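Long-range contact in multicopper oxidase (Aquifex aeolicus, PDB 6TTD), which probably oxidises metal ions and organic substrates at a mononuclear copper site and passes the electrons to a trinuclear copper cluster that reduces dioxygen to water: residues M453-F458 and V521-N526. Residues are numbered along the deposited sequence; the frame is centred on the assembly and turned at random.
With CU (copper (II) ion), chain E; CU (copper (II) ion), chain D.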
ATOM      1  N   MET A 453      -0.382 -11.014  -2.041  1.00 13.19           N
ATOM      2  CA  MET A 453       0.411 -11.142  -3.270  1.00 12.59           C
ATOM      3  C   MET A 453       0.200  -9.922  -4.166  1.00 12.55           C
ATOM      4  O   MET A 453      -0.938  -9.578  -4.523  1.00 13.97           O
ATOM      5  CB  MET A 453       0.085 -12.423  -4.058  1.00 10.90           C
ATOM      6  CG  MET A 453       0.405 -13.665  -3.259  1.00  9.26           C
ATOM      7  SD  MET A 453       2.137 -13.783  -2.700  1.00 15.38           S
ATOM      8  CE  MET A 453       2.991 -13.994  -4.270  1.00 13.61           C
ATOM      9  N   HIS A 454       1.321  -9.307  -4.567  1.00 12.69           N
ATOM     10  CA  HIS A 454       1.368  -8.038  -5.281  1.00 12.21           C
ATOM     11  C   HIS A 454       2.116  -8.267  -6.593  1.00 14.34           C
ATOM     12  O   HIS A 454       3.089  -9.040  -6.623  1.00 13.23           O
ATOM     13  CB  HIS A 454       2.073  -7.021  -4.367  1.00  9.90           C
ATOM     14  CG  HIS A 454       2.446  -5.751  -5.049  1.00 10.25           C
ATOM     15  ND1 HIS A 454       1.513  -4.968  -5.706  1.00 12.94           N
ATOM     16  CD2 HIS A 454       3.651  -5.113  -5.172  1.00  9.42           C
ATOM     17  CE1 HIS A 454       2.131  -3.900  -6.195  1.00 10.83           C
ATOM     18  NE2 HIS A 454       3.426  -3.980  -5.900  1.00 13.10           N
ATOM     19  N   ILE A 455       1.664  -7.635  -7.681  1.00 12.05           N
ATOM     20  CA  ILE A 455       2.451  -7.574  -8.913  1.00 14.32           C
ATOM     21  C   ILE A 455       2.764  -6.121  -9.211  1.00 16.43           C
ATOM     22  O   ILE A 455       1.931  -5.234  -8.982  1.00 15.42           O
ATOM     23  CB  ILE A 455       1.770  -8.230 -10.138  1.00 12.94           C
ATOM     24  CG1 ILE A 455       0.430  -7.519 -10.478  1.00 13.98           C
ATOM     25  CG2 ILE A 455       1.552  -9.730  -9.900  1.00 13.36           C
ATOM     26  CD1 ILE A 455      -0.289  -8.069 -11.783  1.00 13.00           C
ATOM     27  N   HIS A 456       3.988  -5.880  -9.681  1.00 12.52           N
ATOM     28  CA  HIS A 456       4.324  -4.592 -10.263  1.00 13.32           C
ATOM     29  C   HIS A 456       3.726  -4.515 -11.679  1.00 15.59           C
ATOM     30  O   HIS A 456       3.376  -5.549 -12.294  1.00 13.39           O
ATOM     31  CB  HIS A 456       5.851  -4.420 -10.339  1.00 11.01           C
ATOM     32  CG  HIS A 456       6.537  -4.349  -9.005  1.00 15.65           C
ATOM     33  ND1 HIS A 456       7.716  -3.630  -8.808  1.00 15.51           N
ATOM     34  CD2 HIS A 456       6.227  -4.910  -7.809  1.00 11.92           C
ATOM     35  CE1 HIS A 456       8.097  -3.774  -7.542  1.00 16.86           C
ATOM     36  NE2 HIS A 456       7.213  -4.547  -6.919  1.00 16.50           N
ATOM     37  N   GLY A 457       3.656  -3.290 -12.211  1.00 13.78           N
ATOM     38  CA  GLY A 457       3.408  -3.053 -13.617  1.00 10.81           C
ATOM     39  C   GLY A 457       1.976  -2.843 -14.010  1.00 13.66           C
ATOM     40  O   GLY A 457       1.706  -2.027 -14.895  1.00 12.53           O
ATOM     41  N   PHE A 458       1.037  -3.575 -13.380  1.00 13.10           N
ATOM     42  CA  PHE A 458      -0.377  -3.534 -13.753  1.00 12.47           C
ATOM     43  C   PHE A 458      -1.235  -3.652 -12.504  1.00 15.25           C
ATOM     44  O   PHE A 458      -0.827  -4.312 -11.531  1.00 15.43           O
ATOM     45  CB  PHE A 458      -0.749  -4.699 -14.713  1.00 14.97           C
ATOM     46  CG  PHE A 458       0.165  -4.808 -15.897  1.00 15.70           C
ATOM     47  CD1 PHE A 458      -0.034  -3.978 -17.024  1.00 14.60           C
ATOM     48  CD2 PHE A 458       1.263  -5.680 -15.875  1.00 16.94           C
ATOM     49  CE1 PHE A 458       0.849  -4.040 -18.114  1.00 15.97           C
ATOM     50  CE2 PHE A 458       2.159  -5.754 -16.988  1.00 17.33           C
ATOM     51  CZ  PHE A 458       1.957  -4.935 -18.091  1.00 17.25           C
ATOM     52  N   VAL A 521       9.655 -13.138  -7.535  1.00 14.34           N
ATOM     53  CA  VAL A 521      10.148 -13.560  -8.844  1.00 14.39           C
ATOM     54  C   VAL A 521       9.988 -12.365  -9.773  1.00 15.13           C
ATOM     55  O   VAL A 521       9.274 -11.408  -9.459  1.00 15.88           O
ATOM     56  CB  VAL A 521       9.388 -14.758  -9.457  1.00 14.26           C
ATOM     57  CG1 VAL A 521       9.548 -16.000  -8.606  1.00 14.45           C
ATOM     58  CG2 VAL A 521       7.908 -14.389  -9.675  1.00 13.70           C
ATOM     59  N   ASN A 522      10.674 -12.437 -10.932  1.00 12.67           N
ATOM     60  CA  ASN A 522      10.394 -11.589 -12.076  1.00 12.36           C
ATOM     61  C   ASN A 522       9.383 -12.261 -12.975  1.00 13.78           C
ATOM     62  O   ASN A 522       9.340 -13.490 -13.067  1.00 15.82           O
ATOM     63  CB  ASN A 522      11.636 -11.353 -12.940  1.00 14.90           C
ATOM     64  CG  ASN A 522      12.765 -10.610 -12.231  1.00 15.29           C
ATOM     65  OD1 ASN A 522      12.580  -9.556 -11.647  1.00 15.55           O
ATOM     66  ND2 ASN A 522      13.968 -11.149 -12.360  1.00 16.26           N
ATOM     67  N   TYR A 523       8.619 -11.452 -13.700  1.00 15.52           N
ATOM     68  CA  TYR A 523       7.946 -11.952 -14.897  1.00 16.58           C
ATOM     69  C   TYR A 523       8.184 -10.947 -16.003  1.00 15.66           C
ATOM     70  O   TYR A 523       8.605  -9.825 -15.733  1.00 17.54           O
ATOM     71  CB  TYR A 523       6.435 -12.217 -14.678  1.00 15.79           C
ATOM     72  CG  TYR A 523       5.578 -11.004 -14.485  1.00 15.37           C
ATOM     73  CD1 TYR A 523       4.834 -10.501 -15.545  1.00 11.40           C
ATOM     74  CD2 TYR A 523       5.464 -10.374 -13.224  1.00 13.96           C
ATOM     75  CE1 TYR A 523       4.017  -9.354 -15.388  1.00 14.91           C
ATOM     76  CE2 TYR A 523       4.651  -9.251 -13.058  1.00 14.36           C
ATOM     77  CZ  TYR A 523       3.921  -8.758 -14.153  1.00 15.49           C
ATOM     78  OH  TYR A 523       3.112  -7.667 -14.044  1.00 13.94           O
ATOM     79  N   ARG A 524       7.935 -11.349 -17.247  1.00 17.58           N
ATOM     80  CA  ARG A 524       8.252 -10.500 -18.389  1.00 18.95           C
ATOM     81  C   ARG A 524       7.046 -10.246 -19.298  1.00 17.26           C
ATOM     82  O   ARG A 524       6.281 -11.169 -19.631  1.00 19.39           O
ATOM     83  CB  ARG A 524       9.405 -11.138 -19.208  1.00 17.14           C
ATOM     84  CG  ARG A 524       9.722 -10.422 -20.459  1.00 17.72           C
ATOM     85  CD  ARG A 524      11.027 -11.004 -21.031  1.00 23.38           C
ATOM     86  NE  ARG A 524      11.303 -10.489 -22.365  1.00 23.59           N
ATOM     87  CZ  ARG A 524      12.527 -10.232 -22.836  1.00 24.69           C
ATOM     88  NH1 ARG A 524      13.638 -10.412 -22.082  1.00 22.71           N
ATOM     89  NH2 ARG A 524      12.628  -9.781 -24.073  1.00 24.50           N
ATOM     90  N   VAL A 525       6.922  -8.998 -19.751  1.00 15.19           N
ATOM     91  CA  VAL A 525       5.934  -8.629 -20.754  1.00 16.42           C
ATOM     92  C   VAL A 525       6.678  -7.926 -21.878  1.00 22.91           C
ATOM     93  O   VAL A 525       7.316  -6.890 -21.662  1.00 19.41           O
ATOM     94  CB  VAL A 525       4.809  -7.719 -20.221  1.00 16.36           C
ATOM     95  CG1 VAL A 525       3.719  -7.630 -21.312  1.00 11.85           C
ATOM     96  CG2 VAL A 525       4.217  -8.264 -18.943  1.00 15.21           C
ATOM     97  N   ASN A 526       6.584  -8.482 -23.079  1.00 16.95           N
ATOM     98  CA  ASN A 526       7.302  -7.930 -24.208  1.00 21.09           C
ATOM     99  C   ASN A 526       6.637  -6.656 -24.715  1.00 22.55           C
ATOM    100  O   ASN A 526       5.511  -6.323 -24.346  1.00 24.61           O
ATOM    101  CB  ASN A 526       7.400  -9.009 -25.263  1.00 21.93           C
ATOM    102  CG  ASN A 526       8.225 -10.141 -24.800  1.00 21.27           C
ATOM    103  OD1 ASN A 526       9.371  -9.960 -24.338  1.00 28.18           O
ATOM    104  ND2 ASN A 526       7.629 -11.308 -24.795  1.00 23.39           N
TER
HETATM  105 CU    CU E 703       4.788  -2.627  -5.991  1.00 16.78          CU
HETATM  106 CU    CU D 702       7.422  -4.697  -4.941  1.00 15.34          CU
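The phenol of Y523 reaches the backbone of H456 within the C-terminal cupredoxin domain, where strands 451-455 and 520-525 flank strand 503-509 in one sheet of the β-sandwich. With chi1 at 69°, CG of Y523 is tucked in between the N and C of its own backbone, which turns the ring toward the H-x-H copper motif. Y523 OH donates to O of H456 at 2.8 Å; the C=O...OH angle is 166°, nearly in line with the carbonyl bond. Y523 OH also meets the edge of the F458 ring in plane, 3.3 Å from CD2 of F458, while the I455 side chain crosses that of Y523 at about a right angle, I455 CB lying 4.2 Å from Y523 CE2. With an alanine at Y523, the H456 carbonyl is likely to lose this donor and a gap would probably open beside I455 and F458. Farther along, V525 extends the apolar patch, V525 CG2 being 3.8 Å from CE2 of F458, and M495 lies against both Y523 and V525. The hydrogen-bonded carbonyl belongs to a ligand residue of the trinuclear cluster. D129 accepts from ND1 of H456, consistent with fixing the imidazole's rotation, and H161 and H508 share its copper. H454 NE2 binds a second copper at 1.9 Å, and H456 NE2 meets its own at 2.0 Å.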